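Long-range contacts in 3-oxoacyl-(Acyl-carrier protein) synthase (Burkholderia xenovorans, PDB 4EFI), which probably catalyses carbon-carbon bond-forming condensation of acyl groups with acyl-carrier-protein substrates, as a 3-oxoacyl-[acyl-carrier-protein] synthase of the thiolase superfamily: residues 11-19 against 135-143; 202-210 against 222-233. All blocks are in the same frame, centred on the assembly; numbering follows the deposited sequence. Where two conformers were deposited one is given.

Interaction 1: residues 11-19 against 135-143. With FMT (formic acid), chain D.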
ATOM      1  N   GLU A  11       0.565  17.126  10.443  1.00 14.52           N
ATOM      2  CA  GLU A  11       1.895  17.254   9.846  1.00 14.18           C
ATOM      3  C   GLU A  11       2.968  16.779  10.816  1.00 14.66           C
ATOM      4  O   GLU A  11       3.005  17.207  11.968  1.00 17.97           O
ATOM      5  CB  GLU A  11       2.141  18.707   9.441  1.00 15.96           C
ATOM      6  CG  GLU A  11       1.092  19.165   8.459  1.00 15.47           C
ATOM      7  CD  GLU A  11       1.143  20.634   8.112  1.00 18.76           C
ATOM      8  OE1 GLU A  11       2.111  21.348   8.498  1.00 20.39           O
ATOM      9  OE2 GLU A  11       0.175  21.089   7.457  1.00 20.00           O
ATOM     10  N   LEU A  12       3.816  15.874  10.341  1.00 14.22           N
ATOM     11  CA  LEU A  12       4.771  15.148  11.177  1.00 14.12           C
ATOM     12  C   LEU A  12       6.137  15.165  10.514  1.00 14.51           C
ATOM     13  O   LEU A  12       6.236  15.193   9.296  1.00 16.26           O
ATOM     14  CB  LEU A  12       4.326  13.695  11.357  1.00 14.26           C
ATOM     15  CG  LEU A  12       3.000  13.541  12.082  1.00 15.35           C
ATOM     16  CD1 LEU A  12       2.383  12.184  11.767  1.00 16.78           C
ATOM     17  CD2 LEU A  12       3.211  13.716  13.583  1.00 17.45           C
ATOM     18  N   ARG A  13       7.186  15.150  11.315  1.00 15.31           N
ATOM     19  CA  ARG A  13       8.559  15.181  10.825  1.00 16.30           C
ATOM     20  C   ARG A  13       9.382  14.174  11.618  1.00 16.77           C
ATOM     21  O   ARG A  13       9.279  14.107  12.850  1.00 17.39           O
ATOM     22  CB  ARG A  13       9.165  16.579  10.986  1.00 19.95           C
ATOM     23  CG  ARG A  13      10.623  16.696  10.564  1.00 18.73           C
ATOM     24  CD  ARG A  13      11.218  17.986  11.148  1.00 24.45           C
ATOM     25  NE  ARG A  13      12.621  18.196  10.796  1.00 27.66           N
ATOM     26  CZ  ARG A  13      13.640  17.587  11.395  1.00 28.85           C
ATOM     27  NH1 ARG A  13      13.410  16.712  12.365  1.00 30.55           N
ATOM     28  NH2 ARG A  13      14.885  17.848  11.020  1.00 33.46           N
ATOM     29  N   THR A  14      10.192  13.377  10.929  1.00 15.97           N
ATOM     30  CA  THR A  14      11.135  12.503  11.608  1.00 16.09           C
ATOM     31  C   THR A  14      12.550  12.778  11.088  1.00 15.25           C
ATOM     32  O   THR A  14      12.751  13.379  10.026  1.00 17.11           O
ATOM     33  CB  THR A  14      10.810  11.005  11.408  1.00 15.71           C
ATOM     34  OG1 THR A  14      10.925  10.659  10.028  1.00 15.28           O
ATOM     35  CG2 THR A  14       9.410  10.682  11.850  1.00 15.36           C
ATOM     36  N   GLN A  15      13.539  12.366  11.869  1.00 15.65           N
ATOM     37  CA  GLN A  15      14.921  12.360  11.441  1.00 16.07           C
ATOM     38  C   GLN A  15      15.635  11.203  12.130  1.00 18.25           C
ATOM     39  O   GLN A  15      15.142  10.666  13.119  1.00 19.63           O
ATOM     40  CB  GLN A  15      15.610  13.691  11.721  1.00 23.97           C
ATOM     41  CG  GLN A  15      15.688  14.088  13.152  1.00 28.23           C
ATOM     42  CD  GLN A  15      16.297  15.484  13.309  1.00 34.32           C
ATOM     43  OE1 GLN A  15      17.074  15.938  12.461  1.00 41.00           O
ATOM     44  NE2 GLN A  15      15.915  16.177  14.371  1.00 40.77           N
ATOM     45  N   GLY A  16      16.758  10.780  11.579  1.00 17.25           N
ATOM     46  CA  GLY A  16      17.542   9.736  12.209  1.00 15.92           C
ATOM     47  C   GLY A  16      17.193   8.323  11.771  1.00 14.72           C
ATOM     48  O   GLY A  16      17.672   7.373  12.380  1.00 17.00           O
ATOM     49  N   ALA A  17      16.400   8.181  10.713  1.00 13.79           N
ATOM     50  CA  ALA A  17      16.018   6.870  10.198  1.00 13.84           C
ATOM     51  C   ALA A  17      15.953   6.899   8.690  1.00 15.02           C
ATOM     52  O   ALA A  17      15.616   7.932   8.111  1.00 17.26           O
ATOM     53  CB  ALA A  17      14.656   6.459  10.748  1.00 15.08           C
ATOM     54  N   ARG A  18      16.252   5.775   8.049  0.57 13.72           N
ATOM     55  CA  ARG A  18      16.228   5.687   6.598  0.57 13.70           C
ATOM     56  C   ARG A  18      15.672   4.348   6.156  0.57 13.00           C
ATOM     57  O   ARG A  18      15.750   3.344   6.880  0.57 14.02           O
ATOM     58  CB  ARG A  18      17.639   5.860   6.013  0.57 15.74           C
ATOM     59  CG  ARG A  18      18.643   4.809   6.454  0.57 16.32           C
ATOM     60  CD  ARG A  18      20.060   5.060   5.918  0.57 20.37           C
ATOM     61  NE  ARG A  18      20.209   4.693   4.510  0.57 20.88           N
ATOM     62  CZ  ARG A  18      20.425   3.454   4.075  0.57 19.78           C
ATOM     63  NH1 ARG A  18      20.537   3.220   2.776  0.57 28.23           N
ATOM     64  NH2 ARG A  18      20.520   2.452   4.937  0.57 22.07           N
ATOM     65  N   ILE A  19      15.098   4.335   4.963  1.00 12.71           N
ATOM     66  CA  ILE A  19      14.750   3.100   4.307  1.00 12.68           C
ATOM     67  C   ILE A  19      16.051   2.418   3.882  1.00 13.07           C
ATOM     68  O   ILE A  19      16.899   3.021   3.209  1.00 14.16           O
ATOM     69  CB  ILE A  19      13.843   3.335   3.091  1.00 12.77           C
ATOM     70  CG1 ILE A  19      12.512   3.925   3.547  1.00 12.79           C
ATOM     71  CG2 ILE A  19      13.633   2.037   2.336  1.00 14.82           C
ATOM     72  CD1 ILE A  19      11.595   4.363   2.410  1.00 14.90           C
ATOM     73  N   LEU A 135       5.638   3.918   7.359  1.00 11.18           N
ATOM     74  CA  LEU A 135       6.953   4.555   7.318  1.00 12.55           C
ATOM     75  C   LEU A 135       7.115   5.525   8.476  1.00 12.54           C
ATOM     76  O   LEU A 135       8.119   5.510   9.180  1.00 12.48           O
ATOM     77  CB  LEU A 135       7.153   5.313   5.993  1.00 12.52           C
ATOM     78  CG  LEU A 135       7.380   4.479   4.734  1.00 13.51           C
ATOM     79  CD1 LEU A 135       7.482   5.394   3.522  1.00 14.40           C
ATOM     80  CD2 LEU A 135       8.617   3.649   4.826  1.00 15.30           C
ATOM     81  N   TRP A 136       6.121   6.382   8.691  1.00 12.62           N
ATOM     82  CA  TRP A 136       6.192   7.334   9.777  1.00 12.33           C
ATOM     83  C   TRP A 136       6.315   6.624  11.133  1.00 12.05           C
ATOM     84  O   TRP A 136       7.180   6.980  11.951  1.00 13.04           O
ATOM     85  CB  TRP A 136       4.986   8.291   9.794  1.00 13.20           C
ATOM     86  CG  TRP A 136       4.915   8.991  11.089  1.00 13.40           C
ATOM     87  CD1 TRP A 136       5.737   9.965  11.520  1.00 14.32           C
ATOM     88  CD2 TRP A 136       4.024   8.687  12.169  1.00 14.92           C
ATOM     89  NE1 TRP A 136       5.430  10.300  12.827  1.00 15.38           N
ATOM     90  CE2 TRP A 136       4.372   9.524  13.239  1.00 15.88           C
ATOM     91  CE3 TRP A 136       2.956   7.789  12.326  1.00 17.17           C
ATOM     92  CZ2 TRP A 136       3.675   9.500  14.458  1.00 17.13           C
ATOM     93  CZ3 TRP A 136       2.284   7.752  13.526  1.00 18.63           C
ATOM     94  CH2 TRP A 136       2.647   8.604  14.578  1.00 17.18           C
ATOM     95  N   LEU A 137       5.477   5.615  11.370  1.00 12.19           N
ATOM     96  CA  LEU A 137       5.492   4.975  12.672  1.00 12.69           C
ATOM     97  C   LEU A 137       6.832   4.317  12.913  1.00 11.90           C
ATOM     98  O   LEU A 137       7.417   4.430  14.000  1.00 13.43           O
ATOM     99  CB  LEU A 137       4.369   3.958  12.800  1.00 14.63           C
ATOM    100  CG  LEU A 137       4.284   3.343  14.192  1.00 16.61           C
ATOM    101  CD1 LEU A 137       4.162   4.407  15.287  1.00 22.47           C
ATOM    102  CD2 LEU A 137       3.094   2.414  14.220  1.00 21.68           C
ATOM    103  N   GLY A 138       7.325   3.613  11.919  1.00 11.53           N
ATOM    104  CA  GLY A 138       8.611   2.961  12.056  1.00 12.29           C
ATOM    105  C   GLY A 138       9.769   3.911  12.275  1.00 12.29           C
ATOM    106  O   GLY A 138      10.656   3.682  13.103  1.00 12.95           O
ATOM    107  N   MET A 139       9.770   5.017  11.534  1.00 11.42           N
ATOM    108  CA  MET A 139      10.822   6.007  11.690  1.00 12.89           C
ATOM    109  C   MET A 139      10.725   6.713  13.038  1.00 12.56           C
ATOM    110  O   MET A 139      11.739   7.039  13.648  1.00 14.07           O
ATOM    111  CB  MET A 139      10.835   7.016  10.531  1.00 13.21           C
ATOM    112  CG  MET A 139      11.220   6.370   9.224  1.00 13.17           C
ATOM    113  SD  MET A 139      11.636   7.571   7.944  1.00 14.78           S
ATOM    114  CE  MET A 139      12.421   6.485   6.762  1.00 16.28           C
ATOM    115  N   ASN A 140       9.502   6.926  13.533  1.00 13.14           N
ATOM    116  CA  ASN A 140       9.312   7.472  14.866  1.00 15.29           C
ATOM    117  C   ASN A 140       9.887   6.516  15.928  1.00 13.12           C
ATOM    118  O   ASN A 140      10.569   6.990  16.856  1.00 15.79           O
ATOM    119  CB  ASN A 140       7.822   7.736  15.114  1.00 15.98           C
ATOM    120  CG  ASN A 140       7.552   8.290  16.491  1.00 16.44           C
ATOM    121  OD1 ASN A 140       7.435   9.490  16.681  1.00 22.70           O
ATOM    122  ND2 ASN A 140       7.405   7.429  17.435  1.00 17.49           N
ATOM    123  N   LEU A 141       9.681   5.217  15.775  1.00 14.36           N
ATOM    124  CA  LEU A 141      10.241   4.250  16.732  1.00 15.19           C
ATOM    125  C   LEU A 141      11.776   4.367  16.777  1.00 15.03           C
ATOM    126  O   LEU A 141      12.387   4.323  17.844  1.00 16.17           O
ATOM    127  CB  LEU A 141       9.862   2.817  16.351  1.00 17.23           C
ATOM    128  CG  LEU A 141       8.402   2.331  16.467  1.00 21.06           C
ATOM    129  CD1 LEU A 141       8.272   0.883  16.021  1.00 24.57           C
ATOM    130  CD2 LEU A 141       7.923   2.500  17.886  1.00 25.69           C
ATOM    131  N   ILE A 142      12.402   4.526  15.622  1.00 13.26           N
ATOM    132  CA  ILE A 142      13.845   4.617  15.551  1.00 13.59           C
ATOM    133  C   ILE A 142      14.318   5.952  16.115  1.00 16.15           C
ATOM    134  O   ILE A 142      15.237   5.991  16.933  1.00 16.54           O
ATOM    135  CB  ILE A 142      14.303   4.400  14.104  1.00 12.84           C
ATOM    136  CG1 ILE A 142      14.101   2.934  13.747  1.00 13.09           C
ATOM    137  CG2 ILE A 142      15.780   4.811  13.926  1.00 14.87           C
ATOM    138  CD1 ILE A 142      14.207   2.641  12.258  1.00 14.96           C
ATOM    139  N   GLN A 143      13.686   7.049  15.733  1.00 13.52           N
ATOM    140  CA  GLN A 143      14.088   8.355  16.242  1.00 15.96           C
ATOM    141  C   GLN A 143      14.026   8.453  17.771  1.00 16.77           C
ATOM    142  O   GLN A 143      14.880   9.127  18.372  1.00 20.73           O
ATOM    143  CB  GLN A 143      13.233   9.454  15.597  1.00 15.40           C
ATOM    144  CG  GLN A 143      13.624  10.856  16.031  1.00 18.40           C
ATOM    145  CD  GLN A 143      12.875  11.947  15.288  1.00 19.63           C
ATOM    146  OE1 GLN A 143      11.993  11.678  14.484  1.00 20.56           O
ATOM    147  NE2 GLN A 143      13.222  13.192  15.576  1.00 22.17           N
TER
HETATM  148  C   FMT D 403      18.997  10.701   9.075  1.00 20.00           C
HETATM  149  O1  FMT D 403      18.389  11.690   9.449  1.00 20.00           O
HETATM  150  O2  FMT D 403      18.758  10.219   7.859  1.00 20.00           O
HETATM  151  O   HOH W   1      11.578  15.373  14.033  1.00 26.12           O
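Leu12 begins the contact by laying its CD1 methyl over the indole of Trp136, 3.7 Å from the centroid of the five-membered ring and 13° off its normal, a CH-pi contact on the face. The opposite indole face carries CB of Asn140, one helical turn on, while Phe193 of strand 190-197 meets Trp136 edge-to-face. Arg13 starts away from the helix at CB but its end returns, and its carbonyl O and NH1 share a water with NE2 of Gln143. Thr14 sits between Trp136 and Met139: CG2 lies 3.8 Å from Trp136 CD1, and OG1 rests against Met139 CB. At Gln15 the backbone N donates to Gln143 OE1 (3.1 Å, 154° at the hydrogen), arriving from above the carbonyl plane. Gln143 reaches this far because its chain is fully extended, with CG anti to the backbone N (chi1 -178°). Gly16, at a positive phi, turns the chain from strand 10-15 into strand 17-26, and its N binds a formic acid molecule, probably from the crystallisation liquor. Ala17 then sets CB against both Met139 CG and Ile142 CG2, each 3.8 Å away. Ile19 closes the contact, with CD1 3.9 Å from Leu135 CD2 and CG1 near the Met139 methyl. The helix thus packs across the turn where two sheets of the thiolase fold meet. Apolar contacts make up most of the union, while the Gln143 amide, gripping one backbone N-H directly and one carbonyl through water, ties the helix end to strand 10-15, ahead of the Gly16 turn.

Interaction 2: residues 202-210 against 222-233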
ATOM      1  N   ALA A 202     -16.700   5.862   6.036  1.00 15.06           N
ATOM      2  CA  ALA A 202     -16.681   4.428   6.299  1.00 15.40           C
ATOM      3  C   ALA A 202     -17.637   3.665   5.387  1.00 16.12           C
ATOM      4  O   ALA A 202     -17.260   2.640   4.813  1.00 16.31           O
ATOM      5  CB  ALA A 202     -17.020   4.164   7.772  1.00 15.66           C
ATOM      6  N   ARG A 203     -18.868   4.144   5.260  1.00 15.58           N
ATOM      7  CA  ARG A 203     -19.904   3.440   4.501  1.00 16.16           C
ATOM      8  C   ARG A 203     -19.664   3.430   2.988  1.00 16.91           C
ATOM      9  O   ARG A 203     -20.406   2.779   2.261  1.00 17.79           O
ATOM     10  CB  ARG A 203     -21.286   4.039   4.801  1.00 18.84           C
ATOM     11  CG  ARG A 203     -21.505   5.393   4.169  1.00 20.67           C
ATOM     12  CD  ARG A 203     -22.781   6.076   4.681  1.00 23.78           C
ATOM     13  NE  ARG A 203     -24.002   5.302   4.450  1.00 24.57           N
ATOM     14  CZ  ARG A 203     -24.787   5.419   3.384  1.00 25.85           C
ATOM     15  NH1 ARG A 203     -24.493   6.270   2.413  1.00 24.63           N
ATOM     16  NH2 ARG A 203     -25.882   4.679   3.285  1.00 26.99           N
ATOM     17  N   ASN A 204     -18.634   4.130   2.512  1.00 15.96           N
ATOM     18  CA  ASN A 204     -18.355   4.186   1.075  1.00 15.72           C
ATOM     19  C   ASN A 204     -17.291   3.188   0.608  1.00 15.93           C
ATOM     20  O   ASN A 204     -17.097   3.000  -0.589  1.00 16.27           O
ATOM     21  CB  ASN A 204     -17.976   5.612   0.669  1.00 16.59           C
ATOM     22  CG  ASN A 204     -19.108   6.564   0.878  1.00 19.39           C
ATOM     23  OD1 ASN A 204     -20.271   6.186   0.750  1.00 19.69           O
ATOM     24  ND2 ASN A 204     -18.793   7.809   1.222  1.00 20.81           N
ATOM     25  N   LEU A 205     -16.627   2.541   1.552  1.00 15.51           N
ATOM     26  CA  LEU A 205     -15.607   1.542   1.236  1.00 14.65           C
ATOM     27  C   LEU A 205     -15.528   0.647   2.458  1.00 13.78           C
ATOM     28  O   LEU A 205     -14.933   0.999   3.493  1.00 13.82           O
ATOM     29  CB  LEU A 205     -14.259   2.212   0.935  1.00 19.87           C
ATOM     30  CG  LEU A 205     -13.477   1.638  -0.245  1.00 22.89           C
ATOM     31  CD1 LEU A 205     -12.223   2.481  -0.556  1.00 18.94           C
ATOM     32  CD2 LEU A 205     -13.126   0.184   0.029  1.00 27.96           C
ATOM     33  N   ILE A 206     -16.181  -0.514   2.354  1.00 13.82           N
ATOM     34  CA  ILE A 206     -16.514  -1.294   3.529  1.00 12.77           C
ATOM     35  C   ILE A 206     -16.786  -2.752   3.149  1.00 13.43           C
ATOM     36  O   ILE A 206     -17.283  -3.026   2.071  1.00 14.10           O
ATOM     37  CB  ILE A 206     -17.747  -0.662   4.270  1.00 13.54           C
ATOM     38  CG1 ILE A 206     -18.071  -1.419   5.563  1.00 13.77           C
ATOM     39  CG2 ILE A 206     -18.960  -0.605   3.373  1.00 14.44           C
ATOM     40  CD1 ILE A 206     -18.901  -0.590   6.532  1.00 15.28           C
ATOM     41  N   VAL A 207     -16.434  -3.658   4.064  1.00 13.87           N
ATOM     42  CA  VAL A 207     -16.936  -5.039   4.007  1.00 13.61           C
ATOM     43  C   VAL A 207     -18.059  -5.131   5.070  1.00 14.17           C
ATOM     44  O   VAL A 207     -17.788  -5.091   6.270  1.00 14.60           O
ATOM     45  CB  VAL A 207     -15.816  -6.058   4.292  1.00 13.96           C
ATOM     46  CG1 VAL A 207     -16.368  -7.463   4.344  1.00 15.56           C
ATOM     47  CG2 VAL A 207     -14.742  -5.958   3.222  1.00 13.91           C
ATOM     48  N   PRO A 208     -19.319  -5.183   4.654  1.00 14.19           N
ATOM     49  CA  PRO A 208     -20.405  -5.064   5.637  1.00 14.95           C
ATOM     50  C   PRO A 208     -20.403  -6.130   6.732  1.00 15.38           C
ATOM     51  O   PRO A 208     -20.640  -5.791   7.906  1.00 16.37           O
ATOM     52  CB  PRO A 208     -21.659  -5.157   4.768  1.00 16.47           C
ATOM     53  CG  PRO A 208     -21.227  -4.505   3.485  1.00 16.50           C
ATOM     54  CD  PRO A 208     -19.839  -5.067   3.277  1.00 14.70           C
ATOM     55  N   SER A 209     -20.180  -7.388   6.359  1.00 15.86           N
ATOM     56  CA  SER A 209     -20.294  -8.523   7.275  1.00 15.78           C
ATOM     57  C   SER A 209     -18.975  -9.264   7.324  1.00 16.45           C
ATOM     58  O   SER A 209     -18.270  -9.392   6.305  1.00 17.03           O
ATOM     59  CB  SER A 209     -21.386  -9.483   6.821  1.00 18.88           C
ATOM     60  OG  SER A 209     -22.674  -8.942   7.070  1.00 22.76           O
ATOM     61  N   GLY A 210     -18.640  -9.784   8.505  1.00 16.63           N
ATOM     62  CA  GLY A 210     -17.392 -10.507   8.668  1.00 17.41           C
ATOM     63  C   GLY A 210     -16.669 -10.108   9.928  1.00 17.06           C
ATOM     64  O   GLY A 210     -15.746 -10.806  10.347  1.00 17.81           O
ATOM     65  N   ARG A 222     -27.952   1.051  -1.964  1.00 22.97           N
ATOM     66  CA  ARG A 222     -26.822   0.887  -2.865  1.00 23.64           C
ATOM     67  C   ARG A 222     -26.336  -0.546  -2.868  1.00 24.17           C
ATOM     68  O   ARG A 222     -25.601  -0.948  -3.776  1.00 24.76           O
ATOM     69  CB  ARG A 222     -25.655   1.788  -2.458  1.00 24.25           C
ATOM     70  CG  ARG A 222     -25.991   3.254  -2.294  1.00 23.08           C
ATOM     71  CD  ARG A 222     -24.792   3.991  -1.710  1.00 21.53           C
ATOM     72  NE  ARG A 222     -24.471   3.473  -0.384  1.00 20.70           N
ATOM     73  CZ  ARG A 222     -23.321   3.676   0.250  1.00 18.57           C
ATOM     74  NH1 ARG A 222     -22.361   4.397  -0.316  1.00 20.14           N
ATOM     75  NH2 ARG A 222     -23.118   3.164   1.458  1.00 18.24           N
ATOM     76  N   MET A 223     -26.718  -1.311  -1.843  1.00 24.89           N
ATOM     77  CA  MET A 223     -26.207  -2.673  -1.671  1.00 22.52           C
ATOM     78  C   MET A 223     -27.177  -3.773  -2.141  1.00 25.89           C
ATOM     79  O   MET A 223     -26.923  -4.957  -1.906  1.00 27.69           O
ATOM     80  CB  MET A 223     -25.791  -2.892  -0.208  1.00 21.87           C
ATOM     81  CG  MET A 223     -24.728  -1.923   0.252  1.00 19.42           C
ATOM     82  SD  MET A 223     -24.111  -2.326   1.883  1.00 19.46           S
ATOM     83  CE  MET A 223     -22.878  -1.042   2.053  1.00 22.75           C
ATOM     84  N   ALA A 224     -28.268  -3.396  -2.814  1.00 25.77           N
ATOM     85  CA  ALA A 224     -29.212  -4.364  -3.385  1.00 29.57           C
ATOM     86  C   ALA A 224     -28.483  -5.358  -4.292  1.00 30.72           C
ATOM     87  O   ALA A 224     -27.746  -4.960  -5.196  1.00 30.40           O
ATOM     88  CB  ALA A 224     -30.283  -3.639  -4.174  1.00 30.31           C
ATOM     89  N   GLY A 225     -28.659  -6.647  -4.024  1.00 32.32           N
ATOM     90  CA  GLY A 225     -28.044  -7.679  -4.843  1.00 34.58           C
ATOM     91  C   GLY A 225     -26.557  -7.901  -4.606  1.00 31.49           C
ATOM     92  O   GLY A 225     -25.938  -8.703  -5.304  1.00 37.18           O
ATOM     93  N   LYS A 226     -25.983  -7.211  -3.630  1.00 26.52           N
ATOM     94  CA  LYS A 226     -24.573  -7.394  -3.326  1.00 25.60           C
ATOM     95  C   LYS A 226     -24.401  -8.369  -2.169  1.00 26.59           C
ATOM     96  O   LYS A 226     -25.300  -8.537  -1.350  1.00 31.33           O
ATOM     97  CB  LYS A 226     -23.923  -6.050  -3.009  1.00 20.00           C
ATOM     98  N   SER A 227     -23.245  -9.019  -2.115  1.00 23.28           N
ATOM     99  CA  SER A 227     -22.960  -9.976  -1.051  1.00 24.81           C
ATOM    100  C   SER A 227     -22.344  -9.240   0.135  1.00 18.91           C
ATOM    101  O   SER A 227     -21.325  -8.587  -0.012  1.00 18.91           O
ATOM    102  CB  SER A 227     -22.014 -11.071  -1.541  1.00 28.06           C
ATOM    103  OG  SER A 227     -21.518 -11.827  -0.446  1.00 34.14           O
ATOM    104  N   PRO A 228     -22.972  -9.335   1.321  1.00 18.79           N
ATOM    105  CA  PRO A 228     -22.478  -8.539   2.452  1.00 17.12           C
ATOM    106  C   PRO A 228     -21.098  -8.943   2.983  1.00 16.15           C
ATOM    107  O   PRO A 228     -20.453  -8.170   3.661  1.00 15.87           O
ATOM    108  CB  PRO A 228     -23.576  -8.722   3.519  1.00 20.12           C
ATOM    109  CG  PRO A 228     -24.222  -9.986   3.170  1.00 25.06           C
ATOM    110  CD  PRO A 228     -24.227 -10.025   1.660  1.00 21.33           C
ATOM    111  N   GLU A 229     -20.656 -10.166   2.671  1.00 17.93           N
ATOM    112  CA  GLU A 229     -19.344 -10.619   3.110  1.00 16.61           C
ATOM    113  C   GLU A 229     -18.230 -10.153   2.189  1.00 17.10           C
ATOM    114  O   GLU A 229     -17.075 -10.434   2.433  1.00 18.82           O
ATOM    115  CB  GLU A 229     -19.303 -12.140   3.241  1.00 20.11           C
ATOM    116  CG  GLU A 229     -20.089 -12.690   4.434  1.00 26.49           C
ATOM    117  CD  GLU A 229     -21.599 -12.629   4.243  1.00 33.21           C
ATOM    118  OE1 GLU A 229     -22.077 -12.801   3.101  1.00 33.70           O
ATOM    119  OE2 GLU A 229     -22.312 -12.412   5.249  1.00 37.75           O
ATOM    120  N   CYS A 230     -18.578  -9.417   1.143  1.00 16.01           N
ATOM    121  CA  CYS A 230     -17.581  -8.943   0.183  1.00 16.52           C
ATOM    122  C   CYS A 230     -17.403  -7.430   0.212  1.00 16.75           C
ATOM    123  O   CYS A 230     -18.216  -6.682   0.770  1.00 17.41           O
ATOM    124  CB  CYS A 230     -17.980  -9.384  -1.223  1.00 17.16           C
ATOM    125  SG  CYS A 230     -18.133 -11.195  -1.419  1.00 22.28           S
ATOM    126  N   LEU A 231     -16.332  -6.979  -0.404  1.00 15.67           N
ATOM    127  CA  LEU A 231     -16.005  -5.576  -0.463  1.00 14.79           C
ATOM    128  C   LEU A 231     -17.036  -4.801  -1.258  1.00 15.61           C
ATOM    129  O   LEU A 231     -17.377  -5.165  -2.379  1.00 17.61           O
ATOM    130  CB  LEU A 231     -14.628  -5.416  -1.113  1.00 14.50           C
ATOM    131  CG  LEU A 231     -14.106  -3.996  -1.262  1.00 16.40           C
ATOM    132  CD1 LEU A 231     -13.847  -3.381   0.085  1.00 17.50           C
ATOM    133  CD2 LEU A 231     -12.819  -3.992  -2.114  1.00 19.73           C
ATOM    134  N   PHE A 232     -17.499  -3.713  -0.643  1.00 15.10           N
ATOM    135  CA  PHE A 232     -18.363  -2.725  -1.278  1.00 14.92           C
ATOM    136  C   PHE A 232     -17.604  -1.420  -1.476  1.00 14.58           C
ATOM    137  O   PHE A 232     -16.936  -0.942  -0.579  1.00 15.46           O
ATOM    138  CB  PHE A 232     -19.601  -2.461  -0.409  1.00 16.04           C
ATOM    139  CG  PHE A 232     -20.441  -1.317  -0.901  1.00 16.81           C
ATOM    140  CD1 PHE A 232     -21.401  -1.524  -1.884  1.00 17.43           C
ATOM    141  CD2 PHE A 232     -20.251  -0.029  -0.413  1.00 16.33           C
ATOM    142  CE1 PHE A 232     -22.152  -0.497  -2.356  1.00 17.93           C
ATOM    143  CE2 PHE A 232     -21.010   1.013  -0.891  1.00 20.30           C
ATOM    144  CZ  PHE A 232     -21.965   0.781  -1.862  1.00 20.90           C
ATOM    145  N   MET A 233     -17.721  -0.859  -2.668  1.00 15.65           N
ATOM    146  CA  MET A 233     -17.154   0.447  -2.965  1.00 18.34           C
ATOM    147  C   MET A 233     -18.166   1.322  -3.664  1.00 18.65           C
ATOM    148  O   MET A 233     -18.747   0.924  -4.681  1.00 20.46           O
ATOM    149  CB  MET A 233     -15.946   0.315  -3.894  1.00 21.81           C
ATOM    150  CG  MET A 233     -14.922  -0.645  -3.419  1.00 22.46           C
ATOM    151  SD  MET A 233     -13.515  -0.743  -4.567  1.00 27.55           S
ATOM    152  CE  MET A 233     -12.827   0.908  -4.422  1.00 33.55           C
TER
HETATM  153  O   HOH W   2     -16.387 -10.969   5.253  1.00 17.41           O
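Arg203 and Arg222 meet through their guanidinium groups, which lie flat on one another with centres 3.9 Å apart and planes at 11°. A bend at chi3 (-62°) brings the Arg222 group flat there. The like charges are probably offset by Asp220 and Asp234, which form salt bridges with Arg222. Over the opposite face of the Arg222 group, toward its rim, lies CE2 of Phe232.

Among the hydrogen bonds, Arg222 NH2 donates to Arg203 O at 2.9 Å, from above the carbonyl plane, and NH1 reaches Asn204 OD1 at 3.0 Å, within the plane of that amide. The other end of this amide, ND2, bonds to Tyr334. Ile206 and Phe232 form a hydrogen-bonded antiparallel pair, with Phe232 N to Ile206 O at 2.8 Å, and Leu205 with Met233 is the adjoining non-hydrogen-bonded pair. This is a two-strand antiparallel sheet, 205-206 with 232-233, at the surface and apart from the larger sheets; the second strand runs on into helix 235-257. Ser209 N bonds at 2.8 Å to O of Pro228, a residue of the type I turn from Ser227 to Cys230, and a water joins the carbonyls of Ser209 and Glu229.

Apolar contacts divide between the two faces of the strand pair. On one, Leu205 CD2 lies 3.6 Å from Leu231 CD1, and the Leu205 side chain lies alongside that of Met233. On the other, Ile206 CG2 meets Phe232 CD2 at 4.0 Å, and Met223 sets its methyl over one face of that ring while SD touches Pro208 CG.

Interactions 1 and 2 lie on opposite sides of the chain's centre, their own centres about 35 Å apart, and share no secondary-structure element. Interaction 1 is partly buried and joins distant parts of the sequence, setting helix 130-143 against strands of both larger sheets; its chemistry is accordingly that of methyls, a thioether and an indole, with one direct hydrogen bond between the segments. Interaction 2 belongs to the surface and joins neighbouring excursions of the chain, separated by only 11 residues without helix or strand and backed by helix 235-257. There main-chain pairing and a stacked arginine pair with its acidic partners do much of the joining, and side-chain hydrophobic contacts are added on both faces.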